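Enterobactin synthetase component F-related protein (Vibrio cholerae serotype O1, PDB 4OXI) is an adenylation-domain protein that binds glycyl-adenosine-5'-phosphate and probably activates glycine with ATP for a lipopolysaccharide modification pathway linked to antimicrobial peptide resistance. Local coordinates at residues A109-I114 / S262-D267; L268-I273 / C365-T370. One frame throughout, in Å; residues are numbered along the deposited sequence.

Overall arrangement
Contacts 1 and 2 follow one another along the chain, and together they illustrate how an adenylation domain builds an amino-acid pocket from loops and a helix start. Their centres lie about 13 Å apart. Segment 262-267 runs straight into 268-273; contact 1 packs this loop on helix 108-119, and contact 2 packs the helix that follows on loop 365-370. Both reach the bound glycyl-adenosine-5'-phosphate, whose amino nitrogen N is held by Asp267 OD1 from contact 1 and Ile367 O from contact 2, each at 2.7 Å. The two contacts also meet beside the ligand, where Asp267 OD2 lies 3.0 Å from Ile367 N.

Contact 1: residues A109-I114 / S262-D267; sequences AAYSAI and SDLTFD. With GAP (glycyl-adenosine-5'-phosphate), chain B.
Ala110 begins the contact by turning its methyl group toward the loop, where CB lies 3.5 Å from Leu264 CD1. One residue on, the Tyr111 ring leans toward the same leucine, and its CE1 comes within 3.9 Å of Leu264 CD2; the hydroxyl continues past the leucine to Gln260. A turn after Ala110, Ile114 reaches out with its extended CG1 branch and brings CD1 to 4.0 Å from Leu264 CD2. The leucine therefore divides its fork, CD1 to the alanine and CD2 to the tyrosine and isoleucine, in a purely apolar contact. Leu264 belongs to a type I turn closed by the bond from Phe266 N to Asp263 O. Beyond it, rotation about the CA-CB bond of Asp267 (chi1 70°) carries the carboxylate to the ligand's amino end, OD1 bonded to N and OD2 3.3 Å from it. Such an aspartate is a familiar feature of amino-acid-activating adenylation domains, and Leu264 seats its loop against helix 108-119. The Phe266 ring meets the glycyl carbonyl O at its edge, in plane. Ile102 of strand 99-102 also packs on Ala110 and Ile114, helix 78-95 on Ser112 and Ala113, and Ile273 of helix 268-279 on Tyr111 and Ile114.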
loop_
_atom_site.group_PDB
_atom_site.type_symbol
_atom_site.label_atom_id
_atom_site.label_comp_id
_atom_site.label_asym_id
_atom_site.label_seq_id
_atom_site.Cartn_x
_atom_site.Cartn_y
_atom_site.Cartn_z
ATOM N N ALA A 109 5.275 -2.685 17.599
ATOM C CA ALA A 109 4.208 -3.681 17.690
ATOM C C ALA A 109 3.634 -4.014 16.317
ATOM O O ALA A 109 3.332 -5.164 16.044
ATOM C CB ALA A 109 3.123 -3.203 18.622
ATOM N N ALA A 110 3.511 -3.026 15.435
ATOM C CA ALA A 110 2.993 -3.301 14.083
ATOM C C ALA A 110 3.923 -4.206 13.288
ATOM O O ALA A 110 3.463 -5.162 12.650
ATOM C CB ALA A 110 2.744 -2.010 13.325
ATOM N N TYR A 111 5.227 -3.905 13.308
ATOM C CA TYR A 111 6.200 -4.687 12.533
ATOM C C TYR A 111 6.430 -6.082 13.144
ATOM O O TYR A 111 6.642 -7.048 12.417
ATOM C CB TYR A 111 7.516 -3.891 12.334
ATOM C CG TYR A 111 7.216 -2.565 11.668
ATOM C CD1 TYR A 111 7.158 -2.455 10.297
ATOM C CD2 TYR A 111 6.911 -1.445 12.425
ATOM C CE1 TYR A 111 6.824 -1.245 9.685
ATOM C CE2 TYR A 111 6.580 -0.251 11.834
ATOM C CZ TYR A 111 6.538 -0.156 10.466
ATOM O OH TYR A 111 6.200 1.049 9.901
ATOM N N SER A 112 6.391 -6.175 14.472
ATOM C CA SER A 112 6.438 -7.459 15.166
ATOM C C SER A 112 5.300 -8.362 14.699
ATOM O O SER A 112 5.507 -9.527 14.410
ATOM C CB SER A 112 6.261 -7.231 16.676
ATOM O OG SER A 112 7.462 -6.776 17.265
ATOM N N ALA A 113 4.087 -7.812 14.670
ATOM C CA ALA A 113 2.898 -8.583 14.300
ATOM C C ALA A 113 2.907 -8.970 12.837
ATOM O O ALA A 113 2.451 -10.054 12.484
ATOM C CB ALA A 113 1.621 -7.808 14.638
ATOM N N ILE A 114 3.424 -8.093 11.979
ATOM C CA ILE A 114 3.506 -8.410 10.551
ATOM C C ILE A 114 4.508 -9.546 10.271
ATOM O O ILE A 114 4.202 -10.471 9.514
ATOM C CB ILE A 114 3.830 -7.170 9.706
ATOM C CG1 ILE A 114 2.656 -6.188 9.745
ATOM C CG2 ILE A 114 4.095 -7.576 8.260
ATOM C CD1 ILE A 114 2.905 -4.882 9.032
ATOM N N SER A 262 5.692 4.654 3.478
ATOM C CA SER A 262 4.245 4.543 3.274
ATOM C C SER A 262 3.483 4.001 4.495
ATOM O O SER A 262 4.027 3.212 5.273
ATOM C CB SER A 262 3.970 3.644 2.068
ATOM O OG SER A 262 4.620 4.130 0.901
ATOM N N ASP A 263 2.225 4.421 4.654
ATOM C CA ASP A 263 1.337 3.843 5.666
ATOM C C ASP A 263 1.191 2.333 5.449
ATOM O O ASP A 263 1.267 1.850 4.309
ATOM C CB ASP A 263 -0.051 4.511 5.606
ATOM C CG ASP A 263 -0.015 6.011 5.978
ATOM O OD1 ASP A 263 0.854 6.434 6.788
ATOM O OD2 ASP A 263 -0.865 6.771 5.458
ATOM N N LEU A 264 0.993 1.592 6.537
ATOM C CA LEU A 264 0.838 0.133 6.484
ATOM C C LEU A 264 -0.422 -0.302 5.728
ATOM O O LEU A 264 -0.519 -1.442 5.290
ATOM C CB LEU A 264 0.839 -0.459 7.902
ATOM C CG LEU A 264 2.181 -0.302 8.639
ATOM C CD1 LEU A 264 2.073 -0.743 10.086
ATOM C CD2 LEU A 264 3.283 -1.087 7.949
ATOM N N THR A 265 -1.389 0.599 5.586
ATOM C CA THR A 265 -2.590 0.316 4.795
ATOM C C THR A 265 -2.343 0.428 3.289
ATOM O O THR A 265 -3.230 0.116 2.504
ATOM C CB THR A 265 -3.741 1.303 5.130
ATOM O OG1 THR A 265 -3.230 2.643 5.140
ATOM C CG2 THR A 265 -4.371 0.980 6.493
ATOM N N PHE A 266 -1.165 0.915 2.895
ATOM C CA PHE A 266 -0.809 1.094 1.472
ATOM C C PHE A 266 0.188 -0.019 1.149
ATOM O O PHE A 266 1.130 -0.247 1.932
ATOM C CB PHE A 266 -0.137 2.467 1.282
ATOM C CG PHE A 266 0.027 2.896 -0.159
ATOM C CD1 PHE A 266 -0.652 2.250 -1.194
ATOM C CD2 PHE A 266 0.872 3.957 -0.483
ATOM C CE1 PHE A 266 -0.494 2.650 -2.528
ATOM C CE2 PHE A 266 1.036 4.369 -1.816
ATOM C CZ PHE A 266 0.349 3.714 -2.836
ATOM N N ASP A 267 -0.002 -0.723 0.031
ATOM C CA ASP A 267 0.836 -1.899 -0.213
ATOM C C ASP A 267 2.323 -1.616 -0.494
ATOM O O ASP A 267 3.134 -2.537 -0.468
ATOM C CB ASP A 267 0.216 -2.881 -1.224
ATOM C CG ASP A 267 0.201 -2.348 -2.651
ATOM O OD1 ASP A 267 0.705 -1.225 -2.903
ATOM O OD2 ASP A 267 -0.307 -3.080 -3.537
HETATM N N GAP B . 0.446 -0.618 -5.556
HETATM C CA GAP B . 0.966 0.755 -5.827
HETATM C C GAP B . -0.235 1.676 -5.928
HETATM O O GAP B . -0.132 2.875 -6.112
HETATM P PA GAP B . -2.980 1.781 -5.808
HETATM O O1A GAP B . -3.939 0.633 -6.000
HETATM O O2A GAP B . -3.108 2.706 -4.609
HETATM O O3A GAP B . -1.546 1.064 -5.806
HETATM C "C5'" GAP B . -3.073 1.961 -8.422
HETATM O "O5'" GAP B . -3.029 2.640 -7.166
HETATM C "C4'" GAP B . -3.181 2.989 -9.530
HETATM O "O4'" GAP B . -2.166 3.981 -9.357
HETATM C "C3'" GAP B . -2.891 2.421 -10.902
HETATM O "O3'" GAP B . -4.051 1.806 -11.460
HETATM C "C2'" GAP B . -2.436 3.654 -11.664
HETATM O "O2'" GAP B . -3.552 4.460 -12.008
HETATM C "C1'" GAP B . -1.727 4.477 -10.621
HETATM N N9 GAP B . -0.268 4.259 -10.734
HETATM C C8 GAP B . 0.457 3.400 -9.993
HETATM N N7 GAP B . 1.770 3.450 -10.330
HETATM C C5 GAP B . 1.892 4.357 -11.323
HETATM C C6 GAP B . 3.001 4.881 -12.147
HETATM N N6 GAP B . 4.277 4.453 -11.951
HETATM N N1 GAP B . 2.695 5.813 -13.081
HETATM C C2 GAP B . 1.431 6.255 -13.274
HETATM N N3 GAP B . 0.379 5.816 -12.557
HETATM C C4 GAP B . 0.546 4.888 -11.584
#

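Contact 2: residues L268-I273 / C365-T370. With GAP (glycyl-adenosine-5'-phosphate), chain B.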
loop_
_atom_site.group_PDB
_atom_site.type_symbol
_atom_site.label_atom_id
_atom_site.label_comp_id
_atom_site.label_asym_id
_atom_site.label_seq_id
_atom_site.Cartn_x
_atom_site.Cartn_y
_atom_site.Cartn_z
ATOM N N LEU A 268 2.687 -0.356 -0.728
ATOM C CA LEU A 268 4.109 0.010 -0.793
ATOM C C LEU A 268 4.840 -0.362 0.491
ATOM O O LEU A 268 6.043 -0.643 0.461
ATOM C CB LEU A 268 4.296 1.499 -1.066
ATOM C CG LEU A 268 3.771 2.035 -2.408
ATOM C CD1 LEU A 268 4.351 3.419 -2.676
ATOM C CD2 LEU A 268 4.109 1.091 -3.555
ATOM N N SER A 269 4.128 -0.386 1.616
ATOM C CA SER A 269 4.777 -0.711 2.876
ATOM C C SER A 269 5.117 -2.192 2.905
ATOM O O SER A 269 6.095 -2.597 3.520
ATOM C CB SER A 269 3.892 -0.366 4.067
ATOM O OG SER A 269 2.724 -1.168 4.058
ATOM N N VAL A 270 4.307 -2.996 2.231
ATOM C CA VAL A 270 4.576 -4.422 2.118
ATOM C C VAL A 270 5.878 -4.661 1.375
ATOM O O VAL A 270 6.689 -5.501 1.757
ATOM C CB VAL A 270 3.450 -5.132 1.368
ATOM C CG1 VAL A 270 3.795 -6.611 1.170
ATOM C CG2 VAL A 270 2.147 -4.963 2.137
ATOM N N HIS A 271 6.088 -3.905 0.310
ATOM C CA HIS A 271 7.366 -3.952 -0.392
ATOM C C HIS A 271 8.521 -3.618 0.572
ATOM O O HIS A 271 9.457 -4.413 0.715
ATOM C CB HIS A 271 7.314 -2.999 -1.582
ATOM C CG HIS A 271 8.651 -2.650 -2.156
ATOM N ND1 HIS A 271 9.033 -3.026 -3.426
ATOM C CD2 HIS A 271 9.676 -1.921 -1.656
ATOM C CE1 HIS A 271 10.241 -2.558 -3.676
ATOM N NE2 HIS A 271 10.652 -1.878 -2.623
ATOM N N ASP A 272 8.447 -2.464 1.241
ATOM C CA ASP A 272 9.511 -2.026 2.153
ATOM C C ASP A 272 9.888 -3.140 3.124
ATOM O O ASP A 272 11.068 -3.489 3.278
ATOM C CB ASP A 272 9.073 -0.801 2.992
ATOM C CG ASP A 272 8.621 0.398 2.139
ATOM O OD1 ASP A 272 9.118 0.558 0.996
ATOM O OD2 ASP A 272 7.769 1.203 2.624
ATOM N N ILE A 273 8.869 -3.691 3.779
ATOM C CA ILE A 273 9.062 -4.666 4.854
ATOM C C ILE A 273 9.698 -5.970 4.380
ATOM O O ILE A 273 10.640 -6.467 4.999
ATOM C CB ILE A 273 7.719 -4.986 5.562
ATOM C CG1 ILE A 273 7.185 -3.752 6.287
ATOM C CG2 ILE A 273 7.880 -6.119 6.544
ATOM C CD1 ILE A 273 5.854 -3.996 7.009
ATOM N N CYS A 365 -3.032 -6.224 -8.147
ATOM C CA CYS A 365 -2.026 -7.085 -8.750
ATOM C C CYS A 365 -0.720 -7.086 -7.946
ATOM O O CYS A 365 0.362 -7.184 -8.527
ATOM C CB CYS A 365 -1.755 -6.695 -10.211
ATOM S SG CYS A 365 -1.126 -8.089 -11.236
ATOM N N THR A 366 -0.840 -6.978 -6.623
ATOM C CA THR A 366 0.288 -7.114 -5.694
ATOM C C THR A 366 1.408 -6.102 -5.940
ATOM O O THR A 366 2.454 -6.436 -6.508
ATOM C CB THR A 366 0.840 -8.562 -5.684
ATOM O OG1 THR A 366 -0.254 -9.466 -5.503
ATOM C CG2 THR A 366 1.830 -8.773 -4.534
ATOM N N ILE A 367 1.167 -4.869 -5.494
ATOM C CA ILE A 367 2.175 -3.798 -5.410
ATOM C C ILE A 367 2.577 -3.154 -6.749
ATOM O O ILE A 367 2.087 -2.074 -7.093
ATOM C CB ILE A 367 3.409 -4.246 -4.625
ATOM C CG1 ILE A 367 2.989 -4.982 -3.344
ATOM C CG2 ILE A 367 4.300 -3.049 -4.315
ATOM C CD1 ILE A 367 4.179 -5.563 -2.554
ATOM N N ALA A 368 3.466 -3.796 -7.501
ATOM C CA ALA A 368 3.831 -3.284 -8.818
ATOM C C ALA A 368 3.966 -4.441 -9.783
ATOM O O ALA A 368 4.414 -5.524 -9.387
ATOM C CB ALA A 368 5.146 -2.493 -8.751
ATOM N N VAL A 369 3.628 -4.214 -11.049
ATOM C CA VAL A 369 3.710 -5.282 -12.043
ATOM C C VAL A 369 4.656 -4.933 -13.195
ATOM O O VAL A 369 5.117 -5.818 -13.918
ATOM C CB VAL A 369 2.300 -5.688 -12.567
ATOM C CG1 VAL A 369 1.694 -4.580 -13.390
ATOM C CG2 VAL A 369 2.363 -6.977 -13.365
ATOM N N THR A 370 4.957 -3.648 -13.365
ATOM C CA THR A 370 5.979 -3.250 -14.318
ATOM C C THR A 370 6.965 -2.300 -13.674
ATOM O O THR A 370 6.708 -1.746 -12.594
ATOM C CB THR A 370 5.398 -2.525 -15.543
ATOM O OG1 THR A 370 4.987 -1.207 -15.154
ATOM C CG2 THR A 370 4.211 -3.298 -16.144
HETATM N N GAP B . 0.446 -0.618 -5.556
HETATM C CA GAP B . 0.966 0.755 -5.827
HETATM C C GAP B . -0.235 1.676 -5.928
HETATM O O GAP B . -0.132 2.875 -6.112
HETATM P PA GAP B . -2.980 1.781 -5.808
HETATM O O1A GAP B . -3.939 0.633 -6.000
HETATM O O2A GAP B . -3.108 2.706 -4.609
HETATM O O3A GAP B . -1.546 1.064 -5.806
HETATM C "C5'" GAP B . -3.073 1.961 -8.422
HETATM O "O5'" GAP B . -3.029 2.640 -7.166
HETATM C "C4'" GAP B . -3.181 2.989 -9.530
HETATM O "O4'" GAP B . -2.166 3.981 -9.357
HETATM C "C3'" GAP B . -2.891 2.421 -10.902
HETATM O "O3'" GAP B . -4.051 1.806 -11.460
HETATM C "C2'" GAP B . -2.436 3.654 -11.664
HETATM O "O2'" GAP B . -3.552 4.460 -12.008
HETATM C "C1'" GAP B . -1.727 4.477 -10.621
HETATM N N9 GAP B . -0.268 4.259 -10.734
HETATM C C8 GAP B . 0.457 3.400 -9.993
HETATM N N7 GAP B . 1.770 3.450 -10.330
HETATM C C5 GAP B . 1.892 4.357 -11.323
HETATM C C6 GAP B . 3.001 4.881 -12.147
HETATM N N6 GAP B . 4.277 4.453 -11.951
HETATM N N1 GAP B . 2.695 5.813 -13.081
HETATM C C2 GAP B . 1.431 6.255 -13.274
HETATM N N3 GAP B . 0.379 5.816 -12.557
HETATM C C4 GAP B . 0.546 4.888 -11.584
#
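Ile367 overlaps the first turn of helix 268-279 with both of its branches, and no hydrogen bond joins the two segments. Its CD1 comes to 3.9 Å from Val270 CG1 and lies near the backbone as well, 3.8 Å from His271 N. The shorter branch, CG2, touches two neighbours, 4.1 Å from His271 CB and 4.2 Å from Leu268 CD2. With CG1 anti to the carbonyl carbon (chi1 -45°) and the chain extended beyond it, the isoleucine sends its longer arm along the helix surface between Val270 and His271. The imidazole itself leads away from this meeting: ND1 is hydrogen-bonded to the hydroxyl of Tyr242, and the ring meets that of Tyr275 with planes at about 60°.

The backbone of the same isoleucine does the polar work. Its positive phi (75°), unusual for a branched residue, is consistent with a carbonyl turned into the pocket, where O accepts the ligand's amino group. Since Asp267 is bonded to that group too, a charged amino group would probably be favoured by the nearby carboxylate and carbonyl oxygen. Leu268 CD2 approaches the ligand at 3.9 Å from its CA, giving that glycyl carbon an apolar neighbour. The helix start and the loop thus each supply part of the wall round the glycyl group.

Around this meeting, Tyr218 and Met220 of strand 216-222 and Leu239 of helix 236-249 pack on Val270, while Tyr218 and Tyr242 touch Ile367. Leu307 of strand 305-308 lies against Leu268 and His271, and the loop itself leads from strand 356-360 through a classic beta bulge, Val369 and Thr370 facing Tyr360, into strand 370-373.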